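Beta-lactamase (Burkholderia cenocepacia, PDB 5E2G) probably hydrolyses beta-lactams to substituted beta-amino acids and belongs to the class C beta-lactamase family. Local coordinates at residues D196-Y201 and L337-V342; G108-G113 and D266-Q271; I332-L337 and R353-L358. All coordinates share one frame; numbering follows the deposited sequence.

Interaction 1: residues D196-Y201 and L337-V342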
# COMPACT_ATOMS: atom_id res chain seq x y z
N ASP A 196 -8.31 -16.81 -11.48
CA ASP A 196 -8.15 -16.56 -10.05
C ASP A 196 -8.63 -15.18 -9.62
O ASP A 196 -8.73 -14.92 -8.42
CB ASP A 196 -6.68 -16.72 -9.65
CG ASP A 196 -6.12 -18.09 -9.96
OD1 ASP A 196 -6.91 -19.05 -10.12
OD2 ASP A 196 -4.88 -18.22 -10.02
N TYR A 197 -8.93 -14.29 -10.57
CA TYR A 197 -9.14 -12.87 -10.31
C TYR A 197 -10.57 -12.66 -9.82
O TYR A 197 -11.52 -12.82 -10.59
CB TYR A 197 -8.85 -12.09 -11.59
CG TYR A 197 -8.68 -10.59 -11.48
CD1 TYR A 197 -9.18 -9.87 -10.40
CD2 TYR A 197 -8.04 -9.88 -12.49
CE1 TYR A 197 -9.03 -8.49 -10.33
CE2 TYR A 197 -7.88 -8.51 -12.43
CZ TYR A 197 -8.38 -7.82 -11.35
OH TYR A 197 -8.23 -6.45 -11.29
N ALA A 198 -10.73 -12.30 -8.55
CA ALA A 198 -12.05 -12.09 -7.99
C ALA A 198 -12.75 -10.92 -8.69
O ALA A 198 -12.12 -10.09 -9.34
CB ALA A 198 -11.96 -11.82 -6.49
N GLN A 199 -14.07 -10.88 -8.56
CA GLN A 199 -14.87 -9.78 -9.08
C GLN A 199 -15.11 -8.77 -7.98
O GLN A 199 -15.53 -9.13 -6.88
CB GLN A 199 -16.20 -10.28 -9.65
CG GLN A 199 -17.15 -9.17 -10.08
CD GLN A 199 -16.80 -8.53 -11.41
OE1 GLN A 199 -16.57 -7.32 -11.49
NE2 GLN A 199 -16.77 -9.33 -12.47
N GLY A 200 -14.83 -7.50 -8.27
CA GLY A 200 -15.17 -6.44 -7.35
C GLY A 200 -16.61 -6.02 -7.48
O GLY A 200 -17.28 -6.30 -8.48
N TYR A 201 -17.11 -5.34 -6.45
CA TYR A 201 -18.49 -4.90 -6.44
C TYR A 201 -18.57 -3.52 -5.82
O TYR A 201 -18.05 -3.29 -4.72
CB TYR A 201 -19.37 -5.89 -5.68
CG TYR A 201 -19.44 -7.21 -6.42
CD1 TYR A 201 -18.63 -8.28 -6.07
CD2 TYR A 201 -20.30 -7.36 -7.50
CE1 TYR A 201 -18.68 -9.48 -6.76
CE2 TYR A 201 -20.36 -8.55 -8.20
CZ TYR A 201 -19.55 -9.61 -7.83
OH TYR A 201 -19.62 -10.79 -8.53
N LEU A 337 -8.52 -8.43 2.85
CA LEU A 337 -8.87 -8.21 1.45
C LEU A 337 -10.34 -8.54 1.26
O LEU A 337 -10.79 -9.61 1.67
CB LEU A 337 -8.02 -9.07 0.51
CG LEU A 337 -6.54 -9.22 0.84
CD1 LEU A 337 -5.88 -10.10 -0.20
CD2 LEU A 337 -5.88 -7.88 0.86
N ALA A 338 -11.08 -7.62 0.65
CA ALA A 338 -12.50 -7.81 0.43
C ALA A 338 -12.85 -7.35 -0.97
O ALA A 338 -12.36 -6.32 -1.44
CB ALA A 338 -13.33 -7.02 1.46
N ASN A 339 -13.69 -8.13 -1.66
CA ASN A 339 -14.15 -7.72 -2.98
C ASN A 339 -15.45 -6.93 -2.90
O ASN A 339 -16.37 -7.12 -3.70
CB ASN A 339 -14.28 -8.93 -3.91
CG ASN A 339 -15.34 -9.90 -3.46
OD1 ASN A 339 -15.76 -9.88 -2.31
ND2 ASN A 339 -15.78 -10.76 -4.38
N GLY A 340 -15.53 -6.02 -1.94
CA GLY A 340 -16.62 -5.08 -1.83
C GLY A 340 -16.13 -3.87 -1.07
O GLY A 340 -14.97 -3.80 -0.65
N ASN A 341 -17.03 -2.91 -0.88
CA ASN A 341 -16.70 -1.63 -0.26
C ASN A 341 -16.91 -1.73 1.24
O ASN A 341 -18.04 -1.92 1.71
CB ASN A 341 -17.54 -0.51 -0.86
CG ASN A 341 -17.00 -0.02 -2.20
OD1 ASN A 341 -16.65 1.15 -2.35
ND2 ASN A 341 -16.93 -0.92 -3.18
N VAL A 342 -15.82 -1.61 2.00
CA VAL A 342 -15.85 -1.65 3.46
C VAL A 342 -15.34 -0.31 3.96
O VAL A 342 -14.25 0.11 3.56
CB VAL A 342 -15.00 -2.80 4.04
CG1 VAL A 342 -15.08 -2.79 5.56
CG2 VAL A 342 -15.45 -4.13 3.48
O HOH W 1 -19.78 -3.11 -1.70

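Interaction 2: residues G108-G113 and D266-Q271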
# COMPACT_ATOMS: atom_id res chain seq x y z
N GLY A 108 6.92 10.24 -2.29
CA GLY A 108 6.64 9.08 -1.46
C GLY A 108 6.03 9.40 -0.12
O GLY A 108 5.75 8.50 0.67
N THR A 109 5.83 10.68 0.16
CA THR A 109 5.24 11.12 1.42
C THR A 109 3.97 11.94 1.22
O THR A 109 3.42 12.45 2.19
CB THR A 109 6.28 11.91 2.24
OG1 THR A 109 6.71 13.07 1.50
CG2 THR A 109 7.49 11.04 2.57
N HIS A 110 3.49 12.05 -0.03
CA HIS A 110 2.30 12.84 -0.38
C HIS A 110 2.50 14.33 -0.10
O HIS A 110 1.54 15.04 0.20
CB HIS A 110 1.04 12.34 0.33
CG HIS A 110 0.83 10.86 0.26
ND1 HIS A 110 0.55 10.21 -0.93
CD2 HIS A 110 0.84 9.91 1.22
CE1 HIS A 110 0.41 8.92 -0.69
NE2 HIS A 110 0.58 8.71 0.60
N THR A 111 3.73 14.82 -0.20
CA THR A 111 3.97 16.24 0.07
C THR A 111 4.53 17.04 -1.10
O THR A 111 5.24 18.03 -0.86
CB THR A 111 4.94 16.39 1.25
OG1 THR A 111 6.13 15.64 1.00
CG2 THR A 111 4.30 15.88 2.53
N PRO A 112 4.24 16.71 -2.37
CA PRO A 112 4.86 17.48 -3.47
C PRO A 112 4.39 18.93 -3.54
O PRO A 112 5.12 19.77 -4.08
CB PRO A 112 4.47 16.69 -4.72
CG PRO A 112 3.16 16.11 -4.37
CD PRO A 112 3.28 15.73 -2.92
N GLY A 113 3.21 19.24 -3.02
CA GLY A 113 2.75 20.61 -2.94
C GLY A 113 1.40 20.83 -3.59
O GLY A 113 0.97 21.98 -3.77
N ASP A 266 5.70 7.71 6.73
CA ASP A 266 6.95 7.07 6.33
C ASP A 266 7.06 7.15 4.81
O ASP A 266 6.44 8.02 4.19
CB ASP A 266 7.02 5.64 6.86
CG ASP A 266 6.79 5.54 8.36
OD1 ASP A 266 6.82 6.57 9.05
OD2 ASP A 266 6.60 4.40 8.85
N LEU A 267 7.82 6.26 4.17
CA LEU A 267 7.77 6.18 2.72
C LEU A 267 6.55 5.35 2.37
O LEU A 267 6.58 4.12 2.42
CB LEU A 267 9.05 5.58 2.14
CG LEU A 267 9.23 5.89 0.65
CD1 LEU A 267 9.39 7.39 0.41
CD2 LEU A 267 10.41 5.13 0.05
N ILE A 268 5.46 6.05 2.07
CA ILE A 268 4.14 5.50 1.78
C ILE A 268 3.49 4.91 3.03
O ILE A 268 2.33 5.22 3.33
CB ILE A 268 4.18 4.46 0.64
CG1 ILE A 268 4.60 5.15 -0.66
CG2 ILE A 268 2.81 3.79 0.49
CD1 ILE A 268 3.65 6.27 -1.09
N TRP A 269 4.20 4.05 3.77
CA TRP A 269 3.66 3.56 5.03
C TRP A 269 3.30 4.71 5.97
O TRP A 269 3.87 5.79 5.90
CB TRP A 269 4.66 2.65 5.75
CG TRP A 269 4.93 1.36 5.06
CD1 TRP A 269 6.08 1.00 4.43
CD2 TRP A 269 4.03 0.24 4.94
NE1 TRP A 269 5.96 -0.27 3.93
CE2 TRP A 269 4.71 -0.76 4.23
CE3 TRP A 269 2.72 -0.00 5.37
CZ2 TRP A 269 4.13 -1.99 3.93
CZ3 TRP A 269 2.14 -1.22 5.08
CH2 TRP A 269 2.84 -2.21 4.36
N GLU A 270 2.34 4.45 6.85
CA GLU A 270 1.91 5.41 7.85
C GLU A 270 1.95 4.72 9.21
O GLU A 270 1.63 3.54 9.31
CB GLU A 270 0.50 5.93 7.51
CG GLU A 270 0.39 6.43 6.06
CD GLU A 270 -1.01 6.30 5.47
OE1 GLU A 270 -1.92 5.81 6.17
OE2 GLU A 270 -1.20 6.69 4.30
N GLN A 271 2.37 5.44 10.25
CA GLN A 271 2.64 4.76 11.51
C GLN A 271 2.26 5.62 12.70
O GLN A 271 2.01 6.83 12.58
CB GLN A 271 4.12 4.36 11.62
CG GLN A 271 5.01 5.48 12.02
CD GLN A 271 6.47 5.10 12.09
OE1 GLN A 271 7.26 5.76 12.75
NE2 GLN A 271 6.84 4.04 11.40

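Interaction 3: residues I332-L337 and R353-L358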
# COMPACT_ATOMS: atom_id res chain seq x y z
N ILE A 332 3.35 -9.47 15.16
CA ILE A 332 1.99 -9.77 14.74
C ILE A 332 1.59 -8.85 13.58
O ILE A 332 2.19 -7.79 13.37
CB ILE A 332 0.99 -9.63 15.92
CG1 ILE A 332 1.02 -8.21 16.49
CG2 ILE A 332 1.32 -10.64 17.01
CD1 ILE A 332 0.26 -8.05 17.78
N GLY A 333 0.59 -9.28 12.81
CA GLY A 333 0.09 -8.46 11.72
C GLY A 333 -1.17 -9.04 11.12
O GLY A 333 -1.48 -10.22 11.30
N ILE A 334 -1.88 -8.19 10.37
CA ILE A 334 -3.13 -8.58 9.72
C ILE A 334 -3.15 -8.04 8.29
O ILE A 334 -2.63 -6.95 8.01
CB ILE A 334 -4.37 -8.08 10.49
CG1 ILE A 334 -5.66 -8.64 9.88
CG2 ILE A 334 -4.45 -6.58 10.50
CD1 ILE A 334 -6.90 -8.44 10.75
N VAL A 335 -3.76 -8.81 7.39
CA VAL A 335 -4.06 -8.41 6.03
C VAL A 335 -5.55 -8.66 5.80
O VAL A 335 -6.05 -9.75 6.09
CB VAL A 335 -3.21 -9.20 5.01
CG1 VAL A 335 -3.71 -9.01 3.61
CG2 VAL A 335 -1.76 -8.80 5.14
N MSE A 336 -6.27 -7.65 5.32
CA MSE A 336 -7.68 -7.82 5.05
C MSE A 336 -8.01 -7.47 3.61
O MSE A 336 -7.80 -6.34 3.19
CB MSE A 336 -8.52 -6.96 5.98
CG MSE A 336 -8.29 -7.23 7.46
SE MSE A 336 -9.14 -5.89 8.63
CE MSE A 336 -10.90 -5.86 7.81
N LEU A 337 -8.52 -8.43 2.85
CA LEU A 337 -8.87 -8.21 1.45
C LEU A 337 -10.34 -8.54 1.26
O LEU A 337 -10.79 -9.61 1.67
CB LEU A 337 -8.02 -9.07 0.51
CG LEU A 337 -6.54 -9.22 0.84
CD1 LEU A 337 -5.88 -10.10 -0.20
CD2 LEU A 337 -5.88 -7.88 0.86
N ARG A 353 -9.31 -4.84 17.07
CA ARG A 353 -9.86 -5.87 17.95
C ARG A 353 -9.16 -7.20 17.74
O ARG A 353 -8.75 -7.86 18.71
CB ARG A 353 -11.36 -6.01 17.70
CG ARG A 353 -12.13 -4.73 17.92
CD ARG A 353 -13.61 -4.94 17.68
NE ARG A 353 -14.37 -3.69 17.70
CZ ARG A 353 -14.98 -3.17 16.64
NH1 ARG A 353 -14.93 -3.80 15.47
NH2 ARG A 353 -15.65 -2.03 16.75
N ILE A 354 -9.00 -7.62 16.48
CA ILE A 354 -8.35 -8.90 16.20
C ILE A 354 -6.93 -8.90 16.75
O ILE A 354 -6.56 -9.78 17.53
CB ILE A 354 -8.37 -9.19 14.69
CG1 ILE A 354 -9.78 -9.51 14.23
CG2 ILE A 354 -7.46 -10.35 14.37
CD1 ILE A 354 -9.93 -9.49 12.73
N LEU A 355 -6.12 -7.92 16.35
CA LEU A 355 -4.74 -7.89 16.83
C LEU A 355 -4.67 -7.75 18.35
O LEU A 355 -3.76 -8.30 18.98
CB LEU A 355 -3.96 -6.77 16.15
CG LEU A 355 -3.63 -7.04 14.68
CD1 LEU A 355 -2.55 -6.09 14.20
CD2 LEU A 355 -3.21 -8.50 14.47
N GLY A 356 -5.62 -7.04 18.95
CA GLY A 356 -5.70 -6.97 20.40
C GLY A 356 -5.97 -8.31 21.06
O GLY A 356 -5.70 -8.46 22.25
N SER A 357 -6.49 -9.28 20.31
CA SER A 357 -6.72 -10.62 20.86
C SER A 357 -5.42 -11.40 21.01
O SER A 357 -5.33 -12.30 21.85
CB SER A 357 -7.68 -11.40 19.96
OG SER A 357 -8.84 -10.65 19.68
N LEU A 358 -4.41 -11.08 20.21
CA LEU A 358 -3.17 -11.84 20.21
C LEU A 358 -2.23 -11.40 21.33
O LEU A 358 -2.21 -12.01 22.41
CB LEU A 358 -2.48 -11.69 18.85
CG LEU A 358 -3.36 -12.07 17.65
CD1 LEU A 358 -2.63 -11.88 16.33
CD2 LEU A 358 -3.83 -13.49 17.79

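Interaction 1: residues D196-Y201 and L337-V342
The Tyr201 ring and the Asn339 carboxamide lie side by side and point the same way, their planes 83° apart. At its edge, in plane, the ring meets the backbone O of Asn339, which lies 3.5 Å from Tyr201 CD1. Farther along the same flank Tyr201 CE1 comes within 4.0 Å of Asn339 ND2, so the ring borders both the backbone and the amide of one residue. Tyrosine suits this place, because its long edge passes along Asn339 while its hydroxyl reaches beyond to accept the N-H of Lys46.

Asn339 makes the largest single contribution. Its CG sits between the backbone N and the carbonyl carbon (chi1 65°), which turns the amide toward 196-201. There Asn339 ND2 donates to Gln199 O at 3.0 Å, a bond weakened by an N-H...O angle of 130°, and Asn339 CB lies 3.2 Å from Gln199 O. A short amide can both give and accept: Asn339 OD1 takes the N-H of Gly25, and the buried group thus bridges two chain segments. Asn341 similarly grips the next carbonyl but one, its ND2 giving a weak bond of 3.0 Å to Tyr201 O and another bond to Gly318 O, while its OD1 accepts from Lys203 NZ. Gly340 passes close by, its CA 3.7 Å from Tyr201 O. A water accepts from Asn341 N at 2.9 Å.

Residues 198-201 and 339-341 run in roughly the same direction, yet are joined chiefly through asparagine side chains rather than as paired strands. Segment 337-342 is the end of strand 332-338 and the turn that follows, leading toward helix 344-357. It meets the short strand 200-201, which pairs with 207-208 in a small two-stranded sheet beyond the end of the main one.

Interaction 2: residues G108-G113 and D266-Q271
Gly108 and Ile268 are joined by the one hydrogen bond between these segments. Ile268 N donates to Gly108 O over 2.8 Å with an N-H...O angle of 139°. The N-H is presented by a tight bend, a classic gamma turn centred on Ile268, with a weak bond from Trp269 N back to Leu267 O.

Van der Waals contacts flank that bond. Ile268 CD1 lies 3.5 Å from Gly108 O, and Leu267 CD1 comes from another direction to within 3.7 Å of Gly108 CA. Glycine suits this spot because a CB on residue 108 would clash with that leucine methyl. Thr109 CG2 rests 3.6 Å from Asp266 O, and His110 CE1 approaches Ile268 CD1 at 4.2 Å.

Within 108-113, Thr111 OG1 donates to Thr109 OG1 at 2.7 Å, and the latter hydroxyl also bonds Leu105 O. With OG1 so engaged, Thr109 turns its CG2 to Asp266 O.

His110 meets the ring of Tyr148, and Ile268 packs on Lys65. Ser62, Lys65, Tyr148 and Lys313 form a pattern consistent with the SxxK, YxN and KTG motifs of class C beta-lactamases, so this contact probably lies next to the active site.

Interaction 3: residues I332-L337 and R353-L358
Ile334 meets Ile354 and Leu355 in the close-packed part of this contact. The two isoleucine side chains cross at about a right angle, with Ile334 CD1 and Ile354 CD1 touching tip to tip at 3.8 Å. Leu355 has CG anti to its carbonyl carbon (chi1 -73°), and its two methyls meet neighbouring residues of the strand: CD1 lies 4.2 Å from Ile334 CG2, while CD2 packs on the Gly333 backbone, 4.0 Å from Gly333 C.

The joined elements are strand 332-338 and the C-terminal helix 344-357, whose short segments run nearly antiparallel, 150° apart and 8.9 Å between axes. In the penicillin-recognising fold the terminal helices cover one face of the central antiparallel sheet; here helix 3-21 adjoins this one, touching Ile354 and Leu358. Val335, by contrast, points to the other face, against Leu229 of helix 226-235.

Toward the chain end the packing is looser. The Ile332 and Leu358 side chains slide past each other in opposite directions, Ile332 CG2 to Leu358 CD1 at 4.2 Å, with Leu358 already exposed. On the solvent side of the helix the polar residues stand, and Ser357 OG returns a hydrogen bond of 3.0 Å to Arg353 O.

In the fold
From the N terminus, segment 108-113 comes first, and interaction 2 closes a loop of 152 intervening residues when the chain arrives at 266-271, tying the loop after helix 104-108 to the turn leading into strand 270-273. Before it closes, 196-201 has already opened the loop of interaction 1, which ends only at 337-342, so these two cross; interaction 1 ties the end of strand 332-338 to the small sheet of 200-201. Interaction 3 is short-range: it opens at 332-337, overlaps and crosses interaction 1, follows interaction 2 in series, and closes at 353-358, tying the C-terminal helix to strand 332-338. Interactions 1 and 2 lie on opposite sides of the chain's centre, about 26 Å between centres.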